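Local atomic coordinates of IWS1 (Encephalitozoon cuniculi, PDB entry 2XPP), a protein that probably acts as a nuclear transcription factor in the regulation of RNA polymerase II transcription. Residues 56-60 / 61-65. Numbering follows the deposited sequence.
Sequences SLLDE and GILDE
I62 turns back onto the last turn of helix 54-59, its CG2 methyl 3.8 Å from CB of L57 and its CB resting against the L57 carbonyl oxygen. With CG1 anti to the backbone N (chi1 -161°), CG2 is the branch left between N and the carbonyl carbon, and this methyl meets the L57 side chain. The L57 oxygen also accepts the amide of I62, N to O 3.0 Å, at an N-H...O angle of 157°. The G61 amide donates to the L58 oxygen, N to O 3.0 Å, from well above the carbonyl plane. The two bonds, with G61 at positive phi as C-prime residue, make a Schellman motif that ends helix 54-59 and leads directly into helix 62-70. A water receives the L63 amide and donates to the L58 oxygen, its O 2.8 Å from O of L58, bridging the two helices. CD2 of L58 lies 3.9 Å from CG of L63, the two leucines crossing at a slant; both also touch I96 and H100. The E60 chain, bent at chi2 (-55°), leads away, and its OE1 forms a salt bridge with NE of R11 in helix 5-30, while NZ of K14 hydrogen-bonds to the E60 carbonyl oxygen.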
loop_
_atom_site.group_PDB
_atom_site.type_symbol
_atom_site.label_atom_id
_atom_site.label_comp_id
_atom_site.label_asym_id
_atom_site.label_seq_id
_atom_site.Cartn_x
_atom_site.Cartn_y
_atom_site.Cartn_z
ATOM N N SER A 56 6.879 -15.101 -0.019
ATOM C CA SER A 56 7.889 -14.681 -0.990
ATOM C C SER A 56 7.643 -13.253 -1.420
ATOM O O SER A 56 8.577 -12.454 -1.510
ATOM C CB SER A 56 7.877 -15.558 -2.235
ATOM O OG SER A 56 8.294 -16.861 -1.931
ATOM N N LEU A 57 6.373 -12.902 -1.675
ATOM C CA LEU A 57 6.028 -11.542 -2.043
ATOM C C LEU A 57 6.433 -10.545 -0.931
ATOM O O LEU A 57 7.029 -9.492 -1.219
ATOM C CB LEU A 57 4.531 -11.441 -2.393
ATOM C CG LEU A 57 4.104 -12.080 -3.706
ATOM C CD1 LEU A 57 2.590 -12.149 -3.712
ATOM C CD2 LEU A 57 4.607 -11.283 -4.908
ATOM N N LEU A 58 6.151 -10.885 0.322
ATOM C CA LEU A 58 6.450 -9.977 1.430
ATOM C C LEU A 58 7.972 -9.858 1.567
ATOM O O LEU A 58 8.496 -8.749 1.739
ATOM C CB LEU A 58 5.835 -10.488 2.730
ATOM C CG LEU A 58 4.312 -10.382 2.799
ATOM C CD1 LEU A 58 3.782 -11.095 4.041
ATOM C CD2 LEU A 58 3.891 -8.850 2.778
ATOM N N ASP A 59 8.666 -11.000 1.450
ATOM C CA ASP A 59 10.137 -11.059 1.542
ATOM C C ASP A 59 10.811 -10.242 0.433
ATOM O O ASP A 59 11.903 -9.669 0.644
ATOM C CB ASP A 59 10.654 -12.503 1.475
ATOM C CG ASP A 59 10.448 -13.273 2.762
ATOM O OD1 ASP A 59 10.036 -12.670 3.774
ATOM O OD2 ASP A 59 10.734 -14.500 2.778
ATOM N N GLU A 60 10.182 -10.204 -0.741
ATOM C CA GLU A 60 10.704 -9.461 -1.863
ATOM C C GLU A 60 10.261 -8.001 -1.887
ATOM O O GLU A 60 10.520 -7.299 -2.868
ATOM C CB GLU A 60 10.407 -10.150 -3.199
ATOM C CG GLU A 60 11.226 -11.459 -3.409
ATOM C CD GLU A 60 12.759 -11.280 -3.276
ATOM O OE1 GLU A 60 13.363 -10.518 -4.069
ATOM O OE2 GLU A 60 13.374 -11.903 -2.379
ATOM N N GLY A 61 9.608 -7.548 -0.811
ATOM C CA GLY A 61 9.280 -6.101 -0.653
ATOM C C GLY A 61 8.079 -5.643 -1.458
ATOM O O GLY A 61 7.970 -4.464 -1.829
ATOM N N ILE A 62 7.121 -6.549 -1.682
ATOM C CA ILE A 62 5.975 -6.189 -2.521
ATOM C C ILE A 62 5.167 -5.050 -1.863
ATOM O O ILE A 62 4.372 -4.368 -2.552
ATOM C CB ILE A 62 5.043 -7.406 -2.837
ATOM C CG1 ILE A 62 4.146 -7.147 -4.067
ATOM C CG2 ILE A 62 4.155 -7.718 -1.629
ATOM C CD1 ILE A 62 4.920 -6.959 -5.355
ATOM N N LEU A 63 5.294 -4.868 -0.548
ATOM C CA LEU A 63 4.584 -3.773 0.083
ATOM C C LEU A 63 5.002 -2.426 -0.470
ATOM O O LEU A 63 4.186 -1.478 -0.438
ATOM C CB LEU A 63 4.659 -3.780 1.641
ATOM C CG LEU A 63 3.987 -5.002 2.239
ATOM C CD1 LEU A 63 4.243 -5.040 3.760
ATOM C CD2 LEU A 63 2.466 -5.082 1.964
ATOM N N ASP A 64 6.244 -2.318 -0.958
ATOM C CA ASP A 64 6.720 -1.071 -1.605
ATOM C C ASP A 64 5.877 -0.749 -2.836
ATOM O O ASP A 64 5.505 0.432 -3.041
ATOM C CB ASP A 64 8.190 -1.202 -2.062
ATOM C CG ASP A 64 9.182 -1.339 -0.912
ATOM O OD1 ASP A 64 8.811 -1.339 0.284
ATOM O OD2 ASP A 64 10.379 -1.463 -1.233
ATOM N N GLU A 65 5.579 -1.758 -3.666
ATOM C CA GLU A 65 4.809 -1.539 -4.917
ATOM C C GLU A 65 3.340 -1.297 -4.583
ATOM O O GLU A 65 2.688 -0.444 -5.202
ATOM C CB GLU A 65 4.911 -2.741 -5.877
ATOM C CG GLU A 65 6.263 -2.711 -6.628
ATOM C CD GLU A 65 7.454 -2.890 -5.705
ATOM O OE1 GLU A 65 7.429 -3.757 -4.785
ATOM O OE2 GLU A 65 8.446 -2.159 -5.887
HETATM O O HOH W 1 6.909 -6.416 1.478
#